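Local coordinates for mitochondrial RNA-binding protein 2 (Trypanosoma brucei, PDB 2GIA), which binds guide RNA as a complex with mitochondrial RNA-binding protein 1 and takes part in RNA matchmaking for mitochondrial RNA editing, at the interface of chains A and B. Numbering follows the deposited sequence. Chains: chain A, mitochondrial RNA-binding protein 2; chain B, mitochondrial RNA-binding protein 1.

Contact 1 and contact 2 lie about 14 Å apart, measured between the centres of their C-alpha atoms, and share one element of chain A, helix 170-188. Its first turns, together with the loop residue A:Tyr135, receive the B:Arg84 loop in contact 1; the turns from A:Met175 to A:Gln182 meet the end of helix 130-145 and the phenylalanines that follow it in contact 2. One helix of MRP2 is thus held by two separate segments of MRP1, which should fix its orientation against the partner within an assembly of two copies of each protein.

Contact 1: the interface of chains A and B. Residues chain A 135, 170, 174; chain B 84.
Across this contact B:Arg84, a loop residue with its backbone in the helical region, faces A:Tyr135, a loop residue whose phi and psi are both positive, and the first turns of helix 170-188. The arginine chain runs extended from CG to NE and crosses the tyrosine side chain at about a right angle. Its CG methylene sits over the middle of the aromatic face, 4.0 Å from the centroid of the A:Tyr135 ring, as a CH-pi contact. The A:Tyr135 ring is set beside the backbone N, anti to the carbonyl carbon (chi1 -53°), which turns its face to the arginine chain; B:Arg84 CD is 3.8 Å from A:Tyr135 CG. Nearer the backbone, B:Arg84 CB packs on the CG2 methyl of A:Val170 at 3.8 Å.

Farther out, the guanidinium is sandwiched. Its plane is 16° from that of the tyrosine ring, whose CD2 lies over one face near the rim, while the CD1 methyl of A:Leu174 lies over the opposite face, also near the rim, 3.9 Å from B:Arg84 NH1. The edge between them carries the polar contact. There a water lies in the guanidinium plane, its oxygen 2.7 Å from NH1 of B:Arg84, with 144° at the hydrogen. The same water joins two main-chain carbonyls of chain A: its oxygen is 2.7 Å from A:Val170 O and 3.0 Å from A:Tyr135 O.

Contact 2: the interface of chains A and B. Residues chain A 175, 178-179, 182; chain B 143-144, 147, 149.
Helix 170-188 of MRP2 packs here against the C-terminal end of MRP1 helix 130-145 and the phenylalanines just beyond it, B:Phe147 in a loop and B:Phe149 at the start of helix 149-153. The polar part is a side-on salt bridge. A:Arg178 NE donates to the carboxylate oxygen OD1 of B:Asp144 at 2.8 Å, nearly straight (171° at the hydrogen) and on the syn lone pair. Its NH2 reaches OD2 of B:Asp144 at 3.1 Å, also on the syn side but 27° out of the carboxylate plane. Both oxygens lie close to the guanidinium plane, and the paired bonds limit rotation of either group. Bends at chi2 and chi3 fold the arginine chain so that NE and NH2 present one edge to the aspartate, while CG of A:Arg178 rests on the CD2 methyl of B:Leu143.

Beside the ion pair lies an aromatic cluster. A:Phe179 turns its CD2 edge onto the face of B:Phe147, the planes 82° apart and the ring centroids 5.3 Å from each other. B:Phe149 brings its CZ over one face of A:Phe179, toward the rim, 3.6 Å from CE2 of A:Phe179. The far rim of B:Phe147 reaches the helix backbone, its CZ lying 3.4 Å from the carbonyl oxygen of A:Met175. One helical turn beyond A:Arg178, A:Gln182 lays its CB over the face of B:Phe149, 3.8 Å from the ring centroid, and its amide end crosses the B:Asp144 side chain at about a right angle, the amide and carboxylate planes nearly parallel. By joining a directional ion pair to packed aromatic rings, the site likely sets the register of the two proteins and stabilises the MRP1/MRP2 complex that binds guide RNA.

Contact 1: the interface of chains A and B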
ATOM      1  N   TYR A 135      11.003  17.377  -2.718  1.00 18.57           N
ATOM      2  CA  TYR A 135      10.002  16.433  -3.195  1.00 18.91           C
ATOM      3  C   TYR A 135       9.267  16.883  -4.470  1.00 16.66           C
ATOM      4  O   TYR A 135       8.099  16.528  -4.671  1.00 17.16           O
ATOM      5  CB  TYR A 135       8.984  16.092  -2.088  1.00 18.85           C
ATOM      6  CG  TYR A 135       9.641  15.638  -0.816  1.00 22.77           C
ATOM      7  CD1 TYR A 135       9.750  16.500   0.281  1.00 31.04           C
ATOM      8  CD2 TYR A 135      10.176  14.351  -0.707  1.00 24.53           C
ATOM      9  CE1 TYR A 135      10.381  16.087   1.462  1.00 29.52           C
ATOM     10  CE2 TYR A 135      10.808  13.929   0.471  1.00 34.49           C
ATOM     11  CZ  TYR A 135      10.907  14.800   1.548  1.00 37.92           C
ATOM     12  OH  TYR A 135      11.525  14.391   2.721  1.00 40.99           O
ATOM     13  N   VAL A 170       4.843  19.106  -5.296  1.00 19.02           N
ATOM     14  CA  VAL A 170       4.837  18.044  -4.278  1.00 19.51           C
ATOM     15  C   VAL A 170       3.672  17.077  -4.421  1.00 20.07           C
ATOM     16  O   VAL A 170       3.849  15.871  -4.248  1.00 18.57           O
ATOM     17  CB  VAL A 170       4.857  18.645  -2.836  1.00 24.80           C
ATOM     18  CG1 VAL A 170       3.617  19.478  -2.617  1.00 25.50           C
ATOM     19  CG2 VAL A 170       4.903  17.538  -1.796  1.00 28.65           C
ATOM     20  N   LEU A 174       3.912  13.140  -5.745  1.00 17.71           N
ATOM     21  CA  LEU A 174       3.405  12.062  -4.892  1.00 20.17           C
ATOM     22  C   LEU A 174       2.390  11.227  -5.685  1.00 17.73           C
ATOM     23  O   LEU A 174       2.376   9.991  -5.581  1.00 17.39           O
ATOM     24  CB  LEU A 174       2.768  12.668  -3.632  1.00 24.12           C
ATOM     25  CG  LEU A 174       2.307  11.816  -2.455  1.00 33.65           C
ATOM     26  CD1 LEU A 174       3.297  10.681  -2.145  1.00 26.75           C
ATOM     27  CD2 LEU A 174       2.212  12.770  -1.231  1.00 32.94           C
TER
ATOM     28  N   ARG B  84       5.764  16.147   3.826  1.00 30.35           N
ATOM     29  CA  ARG B  84       6.520  16.672   2.677  1.00 28.43           C
ATOM     30  C   ARG B  84       6.215  18.173   2.531  1.00 33.55           C
ATOM     31  O   ARG B  84       6.962  18.914   1.899  1.00 41.03           O
ATOM     32  CB  ARG B  84       6.121  15.923   1.421  1.00 29.73           C
ATOM     33  CG  ARG B  84       6.527  14.456   1.485  1.00 34.67           C
ATOM     34  CD  ARG B  84       6.421  13.832   0.135  1.00 41.42           C
ATOM     35  NE  ARG B  84       6.927  12.459   0.090  1.00 39.98           N
ATOM     36  CZ  ARG B  84       7.082  11.782  -1.048  1.00 48.93           C
ATOM     37  NH1 ARG B  84       6.777  12.361  -2.220  1.00 28.07           N
ATOM     38  NH2 ARG B  84       7.515  10.520  -1.028  1.00 47.87           N
TER
HETATM   39  O   HOH W   1       6.105  14.717  -3.304  1.00 24.10           O

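Contact 2: the interface of chains A and B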
ATOM      1  N   MET A 175       1.543  11.881  -6.494  1.00 18.09           N
ATOM      2  CA  MET A 175       0.609  11.115  -7.297  1.00 17.19           C
ATOM      3  C   MET A 175       1.357  10.222  -8.276  1.00 18.13           C
ATOM      4  O   MET A 175       0.940   9.080  -8.517  1.00 16.85           O
ATOM      5  CB  MET A 175      -0.325  12.049  -8.103  1.00 17.95           C
ATOM      6  CG  MET A 175      -1.191  12.931  -7.214  1.00 25.57           C
ATOM      7  SD  MET A 175      -2.138  14.129  -8.253  1.00 34.82           S
ATOM      8  CE  MET A 175      -2.850  12.931  -9.250  1.00 17.14           C
ATOM      9  N   ARG A 178       2.714   7.171  -6.338  1.00 10.69           N
ATOM     10  CA  ARG A 178       1.680   6.182  -5.981  1.00 14.10           C
ATOM     11  C   ARG A 178       1.181   5.490  -7.237  1.00 15.55           C
ATOM     12  O   ARG A 178       0.923   4.294  -7.234  1.00 12.94           O
ATOM     13  CB  ARG A 178       0.499   6.863  -5.254  1.00 13.65           C
ATOM     14  CG  ARG A 178       0.903   7.493  -3.878  1.00 18.56           C
ATOM     15  CD  ARG A 178       1.883   6.652  -3.038  1.00 17.16           C
ATOM     16  NE  ARG A 178       1.373   5.312  -2.693  1.00 19.18           N
ATOM     17  CZ  ARG A 178       2.128   4.260  -2.342  1.00 23.04           C
ATOM     18  NH1 ARG A 178       3.468   4.334  -2.302  1.00 21.66           N
ATOM     19  NH2 ARG A 178       1.541   3.148  -1.908  1.00 21.00           N
ATOM     20  N   PHE A 179       1.055   6.244  -8.319  1.00 13.05           N
ATOM     21  CA  PHE A 179       0.586   5.669  -9.590  1.00 15.27           C
ATOM     22  C   PHE A 179       1.549   4.596 -10.105  1.00 12.10           C
ATOM     23  O   PHE A 179       1.118   3.506 -10.468  1.00 14.78           O
ATOM     24  CB  PHE A 179       0.429   6.787 -10.649  1.00 12.66           C
ATOM     25  CG  PHE A 179      -0.024   6.278 -11.991  1.00 14.58           C
ATOM     26  CD1 PHE A 179       0.922   5.997 -12.988  1.00 16.18           C
ATOM     27  CD2 PHE A 179      -1.363   6.075 -12.253  1.00 16.42           C
ATOM     28  CE1 PHE A 179       0.507   5.496 -14.241  1.00 21.27           C
ATOM     29  CE2 PHE A 179      -1.779   5.578 -13.517  1.00 18.37           C
ATOM     30  CZ  PHE A 179      -0.836   5.303 -14.481  1.00 16.64           C
ATOM     31  N   GLN A 182       1.387   1.517  -7.966  1.00 16.05           N
ATOM     32  CA  GLN A 182       0.237   0.664  -8.344  1.00 13.22           C
ATOM     33  C   GLN A 182       0.510  -0.024  -9.705  1.00 17.15           C
ATOM     34  O   GLN A 182       0.219  -1.220  -9.874  1.00 15.47           O
ATOM     35  CB  GLN A 182      -1.085   1.510  -8.451  1.00 15.76           C
ATOM     36  CG  GLN A 182      -1.562   2.058  -7.114  1.00 15.86           C
ATOM     37  CD  GLN A 182      -2.083   0.952  -6.193  1.00 31.90           C
ATOM     38  OE1 GLN A 182      -3.090   0.306  -6.480  1.00 41.39           O
ATOM     39  NE2 GLN A 182      -1.399   0.746  -5.095  1.00 40.80           N
TER
ATOM     40  N   LEU B 143      -6.007   7.672  -2.049  1.00 14.65           N
ATOM     41  CA  LEU B 143      -5.085   8.095  -3.121  1.00 15.89           C
ATOM     42  C   LEU B 143      -4.638   6.869  -3.962  1.00 17.31           C
ATOM     43  O   LEU B 143      -4.648   6.910  -5.210  1.00 15.86           O
ATOM     44  CB  LEU B 143      -3.880   8.879  -2.531  1.00 13.67           C
ATOM     45  CG  LEU B 143      -2.737   9.287  -3.532  1.00 16.67           C
ATOM     46  CD1 LEU B 143      -3.343  10.151  -4.648  1.00 20.76           C
ATOM     47  CD2 LEU B 143      -1.636  10.116  -2.861  1.00 17.51           C
ATOM     48  N   ASP B 144      -4.304   5.755  -3.303  1.00 15.77           N
ATOM     49  CA  ASP B 144      -3.878   4.566  -4.055  1.00 17.57           C
ATOM     50  C   ASP B 144      -4.965   3.989  -4.959  1.00 17.23           C
ATOM     51  O   ASP B 144      -4.692   3.504  -6.067  1.00 17.20           O
ATOM     52  CB  ASP B 144      -3.389   3.466  -3.104  1.00 17.15           C
ATOM     53  CG  ASP B 144      -2.010   3.762  -2.556  1.00 23.69           C
ATOM     54  OD1 ASP B 144      -1.369   4.762  -2.984  1.00 25.89           O
ATOM     55  OD2 ASP B 144      -1.563   3.018  -1.684  1.00 24.22           O
ATOM     56  N   PHE B 147      -6.789   5.850  -9.016  1.00 17.28           N
ATOM     57  CA  PHE B 147      -6.403   5.807 -10.424  1.00 15.71           C
ATOM     58  C   PHE B 147      -7.217   4.849 -11.256  1.00 21.24           C
ATOM     59  O   PHE B 147      -7.230   4.950 -12.484  1.00 21.31           O
ATOM     60  CB  PHE B 147      -4.893   5.444 -10.510  1.00 14.71           C
ATOM     61  CG  PHE B 147      -4.013   6.341  -9.656  1.00 16.16           C
ATOM     62  CD1 PHE B 147      -3.779   7.661 -10.019  1.00 15.72           C
ATOM     63  CD2 PHE B 147      -3.397   5.848  -8.532  1.00 17.10           C
ATOM     64  CE1 PHE B 147      -2.916   8.493  -9.260  1.00 16.04           C
ATOM     65  CE2 PHE B 147      -2.542   6.631  -7.751  1.00 16.73           C
ATOM     66  CZ  PHE B 147      -2.285   7.962  -8.099  1.00 15.48           C
ATOM     67  N   PHE B 149      -6.927   1.251 -10.963  1.00 16.95           N
ATOM     68  CA  PHE B 149      -6.321  -0.044 -11.262  1.00 18.45           C
ATOM     69  C   PHE B 149      -7.176  -1.236 -10.891  1.00 20.80           C
ATOM     70  O   PHE B 149      -7.326  -2.174 -11.689  1.00 19.23           O
ATOM     71  CB  PHE B 149      -4.956  -0.185 -10.548  1.00 15.23           C
ATOM     72  CG  PHE B 149      -3.846   0.629 -11.214  1.00 13.39           C
ATOM     73  CD1 PHE B 149      -3.110   0.089 -12.276  1.00 18.23           C
ATOM     74  CD2 PHE B 149      -3.571   1.934 -10.787  1.00 16.97           C
ATOM     75  CE1 PHE B 149      -2.102   0.849 -12.914  1.00 16.13           C
ATOM     76  CE2 PHE B 149      -2.580   2.709 -11.399  1.00 18.80           C
ATOM     77  CZ  PHE B 149      -1.837   2.171 -12.469  1.00 16.77           C
TER